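NAD(P)H dehydrogenase (quinone) (Deinococcus radiodurans, PDB 1YDG) catalyses the transfer of electrons from NADH or NADPH to quinones, giving quinols, as a homotetrameric flavoprotein that binds one FMN per monomer. Local coordinates at residues B[119-124]-B[167-172]; B[12-17]-B[85-90]; B[24-29]-B[185-190]; B[91-96]-B[136-141]; B[5-10]-B[79-84]. All blocks are in the same frame, centred on the assembly; numbering follows the deposited sequence.

Contact 1 (B[119-124]-B[167-172]); sequences SAMTSA and YGASVT
Thr122 and Ser170 lie side by side on neighbouring parallel strands, with the methyl CG2 of Thr122 only 3.5 Å from CB of Ser170. The first torsion of Thr122 explains the fit: OG1 stands anti to the backbone N (chi1 -166°), reaching Ser86 O on the next strand, while CG2 takes the more hindered place between N and the carbonyl carbon. OG of Ser170 is bonded to Asn165. Beneath this pair runs a regular ladder, in which Thr122 N donates to Ala169 O at 3.0 Å, Val171 N to Thr122 O at 3.1 Å, and Ala124 N to Val171 O. On the other face, Met121 brings CG to within 4.0 Å of CB of Ala169; Ile186 of helix 180-204 packs on both, and Met23 of helix 19-33 on Met121. Gly168 passes so near Ala120 O, with CA 3.4 Å from it, that a CB would clash there. Side-chain packing is looser at the far end: Ala124 O meets Thr172 CA at 3.1 Å in a CA-H...O contact, but the methyl of Ala124 does not reach Thr172, which is partly exposed. There Ser123 and Ala124 belong to the FMN site, and OG of Ser123 makes a weak bond to a bound sulfate. A parallel sheet between helical layers, carrying its cofactor at the C-terminal ends of the strands, is the hallmark of the flavodoxin-like fold.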
# COMPACT_ATOMS: atom_id res chain seq x y z
N SER B 119 2.06 16.15 -5.13
CA SER B 119 1.87 15.01 -6.04
C SER B 119 3.23 14.40 -6.34
O SER B 119 4.27 14.94 -5.95
CB SER B 119 1.16 15.45 -7.32
OG SER B 119 2.06 16.01 -8.24
N ALA B 120 3.23 13.24 -6.98
CA ALA B 120 4.45 12.49 -7.15
C ALA B 120 4.55 11.84 -8.53
O ALA B 120 3.55 11.66 -9.22
CB ALA B 120 4.56 11.44 -6.05
N MET B 121 5.77 11.49 -8.91
CA MET B 121 6.09 10.89 -10.20
C MET B 121 7.16 9.86 -9.99
O MET B 121 7.91 9.92 -9.00
CB MET B 121 6.62 11.92 -11.21
CG MET B 121 5.70 13.08 -11.51
SD MET B 121 6.34 14.22 -12.77
CE MET B 121 7.95 14.60 -12.16
N THR B 122 7.24 8.91 -10.90
CA THR B 122 8.22 7.85 -10.79
C THR B 122 8.61 7.22 -12.13
O THR B 122 8.09 7.58 -13.20
CB THR B 122 7.69 6.76 -9.81
OG1 THR B 122 8.75 5.89 -9.42
CG2 THR B 122 6.53 5.98 -10.44
N SER B 123 9.54 6.27 -12.06
CA SER B 123 9.88 5.41 -13.19
C SER B 123 10.43 4.06 -12.77
O SER B 123 10.92 3.89 -11.65
CB SER B 123 10.92 6.08 -14.07
OG SER B 123 12.08 6.33 -13.33
N ALA B 124 10.35 3.09 -13.69
CA ALA B 124 11.02 1.80 -13.55
C ALA B 124 11.43 1.28 -14.91
O ALA B 124 11.00 1.81 -15.94
CB ALA B 124 10.10 0.80 -12.88
N TYR B 167 -2.25 7.83 -10.20
CA TYR B 167 -1.53 8.19 -8.97
C TYR B 167 -0.46 9.22 -9.26
O TYR B 167 -0.06 9.96 -8.37
CB TYR B 167 -0.89 6.96 -8.30
CG TYR B 167 -1.83 5.80 -8.04
CD1 TYR B 167 -1.40 4.49 -8.22
CD2 TYR B 167 -3.15 6.00 -7.62
CE1 TYR B 167 -2.26 3.41 -8.00
CE2 TYR B 167 -4.02 4.90 -7.38
CZ TYR B 167 -3.56 3.63 -7.58
OH TYR B 167 -4.38 2.54 -7.35
N GLY B 168 -0.02 9.27 -10.50
CA GLY B 168 1.06 10.16 -10.91
C GLY B 168 1.78 9.62 -12.12
O GLY B 168 1.76 8.43 -12.40
N ALA B 169 2.45 10.52 -12.84
CA ALA B 169 3.20 10.15 -14.04
C ALA B 169 4.20 9.06 -13.70
O ALA B 169 4.87 9.13 -12.67
CB ALA B 169 3.92 11.37 -14.63
N SER B 170 4.25 8.04 -14.54
CA SER B 170 5.24 6.99 -14.38
C SER B 170 5.67 6.47 -15.73
O SER B 170 4.85 6.10 -16.57
CB SER B 170 4.76 5.86 -13.46
OG SER B 170 3.69 5.13 -14.01
N VAL B 171 6.99 6.48 -15.91
CA VAL B 171 7.65 6.24 -17.16
C VAL B 171 8.41 4.92 -17.08
O VAL B 171 8.96 4.59 -16.03
CB VAL B 171 8.63 7.39 -17.42
CG1 VAL B 171 9.57 7.09 -18.57
CG2 VAL B 171 7.88 8.69 -17.66
N THR B 172 8.43 4.18 -18.18
CA THR B 172 9.26 2.98 -18.29
C THR B 172 10.64 3.39 -18.82
O THR B 172 10.77 3.85 -19.96
CB THR B 172 8.60 1.90 -19.16
OG1 THR B 172 7.32 1.58 -18.62
CG2 THR B 172 9.44 0.62 -19.17

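Contact 2 (B[12-17]-B[85-90]). With SO4 (sulfate ion), chain J.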
# COMPACT_ATOMS: atom_id res chain seq x y z
N VAL B 12 11.18 18.42 -6.69
CA VAL B 12 12.30 17.75 -6.03
C VAL B 12 12.37 16.34 -6.60
O VAL B 12 11.40 15.56 -6.52
CB VAL B 12 12.14 17.68 -4.49
CG1 VAL B 12 13.32 16.96 -3.85
CG2 VAL B 12 11.99 19.06 -3.90
N PHE B 13 13.49 16.03 -7.24
CA PHE B 13 13.63 14.78 -7.98
C PHE B 13 14.98 14.15 -7.69
O PHE B 13 16.00 14.85 -7.51
CB PHE B 13 13.46 15.00 -9.49
CG PHE B 13 14.65 15.63 -10.14
CD1 PHE B 13 15.60 14.84 -10.78
CD2 PHE B 13 14.85 17.00 -10.07
CE1 PHE B 13 16.71 15.41 -11.35
CE2 PHE B 13 15.97 17.58 -10.65
CZ PHE B 13 16.90 16.79 -11.28
N TYR B 14 14.98 12.83 -7.58
CA TYR B 14 16.19 12.05 -7.65
C TYR B 14 16.28 11.40 -9.03
O TYR B 14 15.27 10.95 -9.58
CB TYR B 14 16.28 10.96 -6.57
CG TYR B 14 17.56 10.20 -6.76
CD1 TYR B 14 18.78 10.80 -6.48
CD2 TYR B 14 17.56 8.95 -7.37
CE1 TYR B 14 19.98 10.13 -6.74
CE2 TYR B 14 18.76 8.27 -7.64
CZ TYR B 14 19.96 8.88 -7.32
OH TYR B 14 21.13 8.24 -7.58
N SER B 15 17.49 11.36 -9.59
CA SER B 15 17.74 10.67 -10.85
C SER B 15 19.16 10.11 -10.85
O SER B 15 20.13 10.85 -10.59
CB SER B 15 17.56 11.64 -12.03
OG SER B 15 17.68 10.95 -13.27
N SER B 16 19.31 8.80 -11.11
CA SER B 16 20.62 8.23 -11.36
C SER B 16 21.00 8.42 -12.82
O SER B 16 22.03 9.02 -13.14
CB SER B 16 20.65 6.73 -11.05
OG SER B 16 20.36 6.47 -9.70
N THR B 17 20.18 7.87 -13.71
CA THR B 17 20.57 7.70 -15.11
C THR B 17 19.88 8.64 -16.09
O THR B 17 19.91 8.41 -17.30
CB THR B 17 20.40 6.22 -15.53
OG1 THR B 17 19.09 5.73 -15.15
CG2 THR B 17 21.46 5.35 -14.85
N SER B 85 9.73 13.28 -7.33
CA SER B 85 9.97 12.29 -8.36
C SER B 85 11.14 11.41 -7.95
O SER B 85 12.22 11.91 -7.62
CB SER B 85 10.24 12.97 -9.71
OG SER B 85 10.41 12.02 -10.73
N SER B 86 10.92 10.10 -7.95
CA SER B 86 11.98 9.14 -7.72
C SER B 86 11.85 7.93 -8.62
O SER B 86 10.76 7.41 -8.75
CB SER B 86 11.91 8.64 -6.28
OG SER B 86 12.91 7.68 -6.07
N PRO B 87 12.98 7.41 -9.14
CA PRO B 87 12.85 6.09 -9.76
C PRO B 87 12.50 5.07 -8.69
O PRO B 87 12.77 5.29 -7.50
CB PRO B 87 14.24 5.81 -10.36
CG PRO B 87 15.17 6.79 -9.71
CD PRO B 87 14.37 7.90 -9.13
N THR B 88 11.88 3.98 -9.09
CA THR B 88 11.58 2.92 -8.14
C THR B 88 12.82 2.13 -7.80
O THR B 88 13.66 1.90 -8.67
CB THR B 88 10.52 1.95 -8.67
OG1 THR B 88 10.03 1.16 -7.58
CG2 THR B 88 11.11 1.01 -9.69
N ARG B 89 12.96 1.75 -6.52
CA ARG B 89 13.88 0.70 -6.08
C ARG B 89 13.09 -0.36 -5.34
O ARG B 89 12.65 -0.12 -4.22
CB ARG B 89 14.93 1.23 -5.10
CG ARG B 89 15.88 2.24 -5.65
CD ARG B 89 16.89 1.65 -6.61
NE ARG B 89 17.78 2.71 -7.07
CZ ARG B 89 17.64 3.39 -8.20
NH1 ARG B 89 16.66 3.14 -9.07
NH2 ARG B 89 18.51 4.34 -8.47
N PHE B 90 12.93 -1.54 -5.93
CA PHE B 90 12.12 -2.62 -5.34
C PHE B 90 10.77 -2.12 -4.82
O PHE B 90 10.35 -2.46 -3.70
CB PHE B 90 12.89 -3.34 -4.22
CG PHE B 90 14.29 -3.80 -4.60
CD1 PHE B 90 14.48 -4.73 -5.60
CD2 PHE B 90 15.41 -3.26 -3.98
CE1 PHE B 90 15.75 -5.16 -5.95
CE2 PHE B 90 16.70 -3.68 -4.32
CZ PHE B 90 16.87 -4.62 -5.31
S SO4 J . 16.59 7.47 -13.50
O1 SO4 J . 17.13 7.46 -14.85
O2 SO4 J . 15.46 6.57 -13.41
O3 SO4 J . 17.66 7.06 -12.59
O4 SO4 J . 16.10 8.81 -13.18
O HOH W 1 12.80 10.52 -10.53
O HOH W 2 21.22 4.81 -7.31
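Pro87 sets CD against the edge of the Tyr14 ring, 3.8 Å from CD2, the two side chains crossing at about a right angle. Arg89 comes to the same rim, its NH2 lying 4.0 Å from CE2 of Tyr14; NH2 is near the ring plane, at its edge, with the guanidinium turned 81° from the ring. The phenol is held in turn: Ser16 OG donates to Tyr14 OH at 2.9 Å, and Glu45 is a further partner of that hydroxyl. A water accepts from NH2 of Arg89 and gives a weak bond to the same phenol oxygen. Behind these side chains the strands are still joined, Tyr14 N donating to Ser85 O at 2.9 Å and Ser85 N to Val12 O. Beyond them the two chains part, and another water bridges Tyr14 O and OG of Ser85. In front, a sulfate is gripped by Ser15 OG, which stands anti to its backbone N (chi1 -174°), by Ser16 N and by both N and OG1 of Thr17, the last at 2.6 Å from sulfate O1; Thr19 N and Gly20 N add to the grip, with a weak bond from Ser123 OG. All six of these residues, like Thr88, Arg89 and Phe90, bind FMN, and the sulfate probably marks the phosphate position in the phosphate-binding loop typical of flavodoxins.

Contact 3 (B[24-29]-B[185-190]); sequences AQEAAE and SIRHQV
Helices 19-33 and 180-204 pass with their local axes 8.4 Å apart at the closest approach and a signed crossing angle of -45°. They pack next to each other on one side of the central sheet of the flavodoxin-like fold, and a small residue lets them come close. Ala27 is that residue: its CB sits between two branched side chains, 3.8 Å from CG2 of Ile186 and 3.7 Å from CG2 of Val190. Ile186 presses nearer still to the backbone, with CG2 at 3.5 Å from Ala27 N. Its CG1 stands anti to the carbonyl carbon (chi1 -69°), which directs that branch to Ala169 while CG2 faces the neighbouring helix. Below, Ala27 and Val190 rest on Ile11 and Leu9 of strand 8-13. Polar chains close the opposite margin, where Glu26 and Arg187 form a salt bridge. Glu26 also bonds Arg183 through OE1, and Arg187 bonds Glu180 through NH2, so the pair is one link in a chain of alternating charges. An alanine in place of Arg187 would probably leave OE2 of Glu180 and OE2 of Glu26 without this cationic partner, Glu26 then relying on Arg183 through OE1. The bridge itself is nearly straight at the hydrogen: NH1 of Arg187 lies 3.2 Å from Glu26 OE2, which sits in the guanidinium plane but is met from 51° above its own carboxylate plane.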
# COMPACT_ATOMS: atom_id res chain seq x y z
N ALA B 24 11.55 15.75 -14.66
CA ALA B 24 11.51 16.92 -13.79
C ALA B 24 11.63 18.20 -14.59
O ALA B 24 10.95 19.18 -14.29
CB ALA B 24 12.58 16.83 -12.73
N GLN B 25 12.47 18.18 -15.63
CA GLN B 25 12.55 19.33 -16.54
C GLN B 25 11.21 19.59 -17.23
O GLN B 25 10.79 20.74 -17.34
CB GLN B 25 13.65 19.14 -17.59
CG GLN B 25 15.06 19.06 -17.03
CD GLN B 25 16.10 18.88 -18.14
OE1 GLN B 25 16.45 19.84 -18.81
NE2 GLN B 25 16.55 17.65 -18.34
N GLU B 26 10.54 18.53 -17.66
CA GLU B 26 9.20 18.67 -18.28
C GLU B 26 8.20 19.26 -17.28
O GLU B 26 7.42 20.17 -17.61
CB GLU B 26 8.72 17.31 -18.82
CG GLU B 26 7.48 17.37 -19.69
CD GLU B 26 7.72 18.06 -21.05
OE1 GLU B 26 8.80 17.90 -21.64
OE2 GLU B 26 6.81 18.75 -21.52
N ALA B 27 8.25 18.75 -16.05
CA ALA B 27 7.44 19.28 -14.93
C ALA B 27 7.72 20.76 -14.69
O ALA B 27 6.79 21.56 -14.57
CB ALA B 27 7.71 18.49 -13.64
N ALA B 28 8.99 21.13 -14.64
CA ALA B 28 9.38 22.50 -14.39
C ALA B 28 8.89 23.48 -15.46
O ALA B 28 8.42 24.57 -15.14
CB ALA B 28 10.88 22.60 -14.22
N GLU B 29 8.98 23.08 -16.73
CA GLU B 29 8.48 23.87 -17.86
C GLU B 29 6.96 24.02 -17.84
O GLU B 29 6.42 25.11 -18.14
CB GLU B 29 8.86 23.17 -19.17
CG GLU B 29 10.33 23.19 -19.47
CD GLU B 29 10.69 22.50 -20.79
OE1 GLU B 29 11.91 22.33 -21.05
OE2 GLU B 29 9.76 22.13 -21.57
N SER B 185 1.37 13.75 -19.91
CA SER B 185 0.92 13.29 -18.61
C SER B 185 1.52 14.17 -17.50
O SER B 185 0.80 14.70 -16.64
CB SER B 185 1.34 11.83 -18.44
OG SER B 185 0.59 11.19 -17.44
N ILE B 186 2.83 14.37 -17.57
CA ILE B 186 3.54 15.21 -16.61
C ILE B 186 3.00 16.64 -16.66
O ILE B 186 2.67 17.20 -15.62
CB ILE B 186 5.07 15.19 -16.90
CG1 ILE B 186 5.64 13.81 -16.57
CG2 ILE B 186 5.80 16.27 -16.13
CD1 ILE B 186 6.91 13.49 -17.32
N ARG B 187 2.89 17.20 -17.86
CA ARG B 187 2.42 18.59 -18.03
C ARG B 187 1.06 18.83 -17.37
O ARG B 187 0.85 19.85 -16.70
CB ARG B 187 2.32 18.96 -19.52
CG ARG B 187 3.66 19.07 -20.26
CD ARG B 187 3.55 19.85 -21.61
NE ARG B 187 2.76 19.18 -22.66
CZ ARG B 187 3.22 18.28 -23.53
NH1 ARG B 187 4.49 17.88 -23.52
NH2 ARG B 187 2.41 17.76 -24.44
N HIS B 188 0.14 17.91 -17.60
CA HIS B 188 -1.22 18.04 -17.07
C HIS B 188 -1.23 17.94 -15.55
O HIS B 188 -1.87 18.75 -14.86
CB HIS B 188 -2.14 16.97 -17.68
CG HIS B 188 -3.47 16.87 -16.99
ND1 HIS B 188 -4.45 17.83 -17.13
CD2 HIS B 188 -3.96 15.95 -16.12
CE1 HIS B 188 -5.50 17.50 -16.39
NE2 HIS B 188 -5.23 16.36 -15.77
N GLN B 189 -0.51 16.94 -15.04
CA GLN B 189 -0.36 16.74 -13.59
C GLN B 189 0.08 18.02 -12.88
O GLN B 189 -0.51 18.40 -11.87
CB GLN B 189 0.62 15.63 -13.28
CG GLN B 189 0.78 15.34 -11.78
CD GLN B 189 1.69 14.18 -11.50
OE1 GLN B 189 1.78 13.24 -12.30
NE2 GLN B 189 2.38 14.23 -10.35
N VAL B 190 1.09 18.67 -13.43
CA VAL B 190 1.68 19.87 -12.84
C VAL B 190 0.77 21.07 -13.05
O VAL B 190 0.52 21.83 -12.12
CB VAL B 190 3.09 20.15 -13.41
CG1 VAL B 190 3.67 21.47 -12.84
CG2 VAL B 190 4.04 18.98 -13.10

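Contact 4 (B[91-96]-B[136-141])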
# COMPACT_ATOMS: atom_id res chain seq x y z
N GLY B 91 10.10 -1.29 -5.60
CA GLY B 91 8.74 -0.85 -5.27
C GLY B 91 8.63 0.24 -4.21
O GLY B 91 7.52 0.54 -3.77
N GLY B 92 9.77 0.81 -3.82
CA GLY B 92 9.82 1.97 -2.94
C GLY B 92 10.65 3.07 -3.60
O GLY B 92 11.16 2.91 -4.71
N ALA B 93 10.76 4.21 -2.94
CA ALA B 93 11.61 5.26 -3.46
C ALA B 93 13.09 4.90 -3.21
O ALA B 93 13.40 4.06 -2.39
CB ALA B 93 11.25 6.59 -2.83
N THR B 94 14.00 5.55 -3.93
CA THR B 94 15.41 5.38 -3.67
C THR B 94 15.79 5.82 -2.27
O THR B 94 15.19 6.74 -1.71
CB THR B 94 16.26 6.21 -4.65
OG1 THR B 94 15.91 7.60 -4.51
CG2 THR B 94 16.04 5.75 -6.09
N SER B 95 16.84 5.22 -1.73
CA SER B 95 17.40 5.67 -0.45
C SER B 95 17.78 7.15 -0.50
O SER B 95 17.69 7.84 0.50
CB SER B 95 18.61 4.82 -0.03
OG SER B 95 19.63 4.89 -1.00
N GLN B 96 18.17 7.64 -1.68
CA GLN B 96 18.59 9.03 -1.80
C GLN B 96 17.40 9.96 -1.53
O GLN B 96 17.51 10.95 -0.80
CB GLN B 96 19.21 9.30 -3.19
CG GLN B 96 20.56 8.61 -3.44
CD GLN B 96 20.46 7.26 -4.15
OE1 GLN B 96 19.45 6.56 -4.05
NE2 GLN B 96 21.52 6.89 -4.89
N GLN B 136 2.63 5.43 -4.18
CA GLN B 136 1.88 5.24 -2.95
C GLN B 136 2.71 5.55 -1.70
O GLN B 136 2.26 6.27 -0.81
CB GLN B 136 1.37 3.80 -2.85
CG GLN B 136 0.72 3.46 -1.49
CD GLN B 136 0.22 1.99 -1.43
OE1 GLN B 136 1.01 1.04 -1.35
NE2 GLN B 136 -1.08 1.82 -1.42
N THR B 137 3.92 5.01 -1.63
CA THR B 137 4.78 5.26 -0.46
C THR B 137 5.07 6.75 -0.29
O THR B 137 5.16 7.26 0.83
CB THR B 137 6.10 4.49 -0.52
OG1 THR B 137 6.87 4.92 -1.64
CG2 THR B 137 5.87 3.01 -0.64
N LEU B 138 5.18 7.45 -1.41
CA LEU B 138 5.45 8.89 -1.39
C LEU B 138 4.24 9.70 -0.92
O LEU B 138 4.38 10.67 -0.15
CB LEU B 138 5.94 9.36 -2.76
CG LEU B 138 7.33 8.86 -3.16
CD1 LEU B 138 7.67 9.28 -4.58
CD2 LEU B 138 8.44 9.35 -2.17
N TYR B 139 3.05 9.31 -1.38
CA TYR B 139 1.83 9.94 -0.90
C TYR B 139 1.61 9.67 0.58
O TYR B 139 1.21 10.60 1.32
CB TYR B 139 0.58 9.56 -1.71
CG TYR B 139 0.54 10.19 -3.08
CD1 TYR B 139 0.18 11.53 -3.26
CD2 TYR B 139 0.84 9.45 -4.22
CE1 TYR B 139 0.17 12.11 -4.50
CE2 TYR B 139 0.84 10.04 -5.48
CZ TYR B 139 0.49 11.35 -5.62
OH TYR B 139 0.48 11.92 -6.87
N MET B 140 1.85 8.43 1.03
CA MET B 140 1.65 8.09 2.45
C MET B 140 2.53 8.98 3.35
O MET B 140 2.07 9.49 4.37
CB MET B 140 1.91 6.63 2.77
CG MET B 140 0.93 5.61 2.14
SD MET B 140 -0.84 5.92 2.31
CE MET B 140 -1.18 6.66 0.72
N THR B 141 3.79 9.16 2.96
CA THR B 141 4.71 10.10 3.65
C THR B 141 4.15 11.52 3.73
O THR B 141 4.19 12.16 4.80
CB THR B 141 6.11 10.09 2.94
OG1 THR B 141 6.77 8.87 3.27
CG2 THR B 141 6.98 11.26 3.37
O HOH W 3 9.16 5.34 -0.61
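Ala93 meets Leu138 through a single pair of methyls, CB of Ala93 lying 4.0 Å from CD2 of Leu138. In Leu138 a chi1 of -69° sets CG anti to the carbonyl carbon, and chi2 near 180° (175°) then sets the two methyls, CD2 being the one near Ala93. One helix position earlier, Thr137 holds OG1 between its backbone N and carbonyl carbon (chi1 63°), with the methyl anti to the carbonyl carbon. That choice serves two partners of the hydroxyl: Thr134 O of its own helix, and a water that also accepts from Ala93 N at 3.0 Å. The direct distance from Thr137 OG1 to Ala93 N is 4.2 Å, so the water is the polar link between helix 131-144 and the short strand 92-93, just after the FMN-binding residues Thr88 to Phe90. The methyl CG2 stays 4.3 Å from Gly91 O, which is bonded to Thr133. Gly91 itself has a positive phi, which suits glycine. Further on, Thr94 turns its OG1 to Met97 N as the N-cap of helix 95-102. Thr137 also packs on Thr137 of the fourth subunit. Helix 131-144 thus packs on the segment following strand 81-89 of the flavodoxin-like fold, where it borders the fourth subunit of the WrbA tetramer.

Contact 5 (B[5-10]-B[79-84])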
# COMPACT_ATOMS: atom_id res chain seq x y z
N ALA B 5 0.58 36.87 -6.24
CA ALA B 5 1.84 36.12 -6.19
C ALA B 5 1.70 34.90 -7.09
O ALA B 5 0.69 34.22 -7.07
CB ALA B 5 2.15 35.68 -4.76
N PRO B 6 2.70 34.65 -7.94
CA PRO B 6 2.70 33.33 -8.55
C PRO B 6 2.81 32.22 -7.50
O PRO B 6 3.49 32.39 -6.48
CB PRO B 6 3.94 33.36 -9.44
CG PRO B 6 4.20 34.83 -9.69
CD PRO B 6 3.80 35.49 -8.41
N VAL B 7 2.12 31.11 -7.75
CA VAL B 7 2.27 29.90 -6.94
C VAL B 7 3.74 29.48 -6.90
O VAL B 7 4.43 29.48 -7.92
CB VAL B 7 1.43 28.73 -7.53
CG1 VAL B 7 1.78 27.38 -6.86
CG2 VAL B 7 -0.04 29.01 -7.36
N LYS B 8 4.22 29.12 -5.71
CA LYS B 8 5.61 28.68 -5.55
C LYS B 8 5.65 27.16 -5.64
O LYS B 8 5.08 26.48 -4.78
CB LYS B 8 6.16 29.15 -4.22
CG LYS B 8 6.29 30.67 -4.11
CD LYS B 8 6.34 31.12 -2.66
CE LYS B 8 6.54 32.65 -2.53
NZ LYS B 8 5.72 33.43 -3.50
N LEU B 9 6.32 26.66 -6.68
CA LEU B 9 6.33 25.25 -7.01
C LEU B 9 7.74 24.73 -6.93
O LEU B 9 8.60 25.23 -7.64
CB LEU B 9 5.78 25.04 -8.43
CG LEU B 9 5.87 23.64 -9.04
CD1 LEU B 9 4.96 22.62 -8.33
CD2 LEU B 9 5.58 23.66 -10.57
N ALA B 10 7.96 23.74 -6.08
CA ALA B 10 9.24 23.03 -5.98
C ALA B 10 9.10 21.64 -6.58
O ALA B 10 8.26 20.85 -6.13
CB ALA B 10 9.67 22.91 -4.54
N ALA B 79 7.93 26.45 -0.75
CA ALA B 79 6.94 25.99 -1.71
C ALA B 79 5.52 26.07 -1.17
O ALA B 79 5.26 25.92 0.01
CB ALA B 79 7.25 24.56 -2.17
N GLU B 80 4.59 26.32 -2.07
CA GLU B 80 3.19 26.16 -1.76
C GLU B 80 2.69 24.87 -2.41
O GLU B 80 1.71 24.29 -1.97
CB GLU B 80 2.44 27.37 -2.26
CG GLU B 80 2.69 28.58 -1.40
CD GLU B 80 2.53 29.89 -2.12
OE1 GLU B 80 2.70 29.95 -3.34
OE2 GLU B 80 2.23 30.89 -1.45
N ALA B 81 3.40 24.44 -3.46
CA ALA B 81 3.08 23.22 -4.17
C ALA B 81 4.35 22.41 -4.35
O ALA B 81 5.35 22.92 -4.80
CB ALA B 81 2.46 23.56 -5.52
N ILE B 82 4.30 21.13 -3.98
CA ILE B 82 5.45 20.24 -4.06
C ILE B 82 5.23 19.06 -4.99
O ILE B 82 4.20 18.39 -4.92
CB ILE B 82 5.78 19.67 -2.66
CG1 ILE B 82 6.22 20.80 -1.73
CG2 ILE B 82 6.84 18.56 -2.78
CD1 ILE B 82 6.02 20.52 -0.22
N VAL B 83 6.22 18.78 -5.83
CA VAL B 83 6.26 17.52 -6.57
C VAL B 83 7.53 16.79 -6.21
O VAL B 83 8.61 17.39 -6.25
CB VAL B 83 6.21 17.72 -8.12
CG1 VAL B 83 6.38 16.41 -8.87
CG2 VAL B 83 4.93 18.43 -8.56
N PHE B 84 7.38 15.49 -5.89
CA PHE B 84 8.49 14.54 -5.68
C PHE B 84 8.54 13.51 -6.81
O PHE B 84 7.50 12.93 -7.18
CB PHE B 84 8.28 13.76 -4.37
CG PHE B 84 8.78 14.45 -3.14
CD1 PHE B 84 9.07 15.81 -3.13
CD2 PHE B 84 8.90 13.75 -1.96
CE1 PHE B 84 9.51 16.45 -1.97
CE2 PHE B 84 9.34 14.38 -0.79
CZ PHE B 84 9.64 15.72 -0.80
O HOH W 4 2.63 32.60 -4.24
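With CG anti to its carbonyl carbon (chi1 -73°) and the chain extended beyond, Glu80 reaches across to Lys8 and places OE1 2.9 Å from the backbone N of Lys8. This N-H meets OE1 on the anti side of the carboxylate, slightly out of its plane. Lys8 takes the same first torsion (chi1 -66°) and crosses over the acid obliquely, its CB and CG each 3.7 Å from Glu80 OE1. The charged ends do not touch: NZ of Lys8 stays 4.6 Å from Glu80 OE1, at which the two would probably still attract weakly, and a water that donates to OE1 takes a weak bond from NZ between them. An alanine in place of Glu80 would probably leave Lys8 N without this acceptor and take from the lysine chain the carboxylate it lies across. The next oxygen is gripped twice, since Lys8 O accepts from Glu80 N at 2.8 Å and from Ala81 N at 3.0 Å. From here strands 8-13 and 81-89 run as parallel neighbours in the middle of the flavodoxin-like sheet, with Ala10 N donating to Ala81 O and Val83 N to Ala10 O, the latter nearly straight, with an N-H...O angle of 175°. Apolar groups pack on both faces. Leu9 turns CD1 to CB of Ala81, 3.9 Å away, and more loosely to Val83, on the side lined by Thr197 and Gln193 of helix 180-204. On the other face CB of Ala10 lies 3.8 Å from CB of Ala79.

How the contacts relate
Contacts 5 and 2 lie at the two ends of one strand pair, 8-13 with 81-89, their centres about 20 Å apart. Contact 1 adds strands 117-124 and 170-172 to the same sheet, its centre about 10 Å from that of contact 2; the strand ends carrying FMN residues meet at these two. Contact 3 packs helices 19-33 and 180-204 on one side of the sheet. The centres of contacts 3 and 4 are about 19 Å apart; contact 4 joins helix 131-144 to segment 91-96 and borders the tetramer interface. Along the chain, contacts 5 and 2 cross and close before contacts 1 and 4 open; contacts 1 and 4 interlock, and contact 3 encloses both.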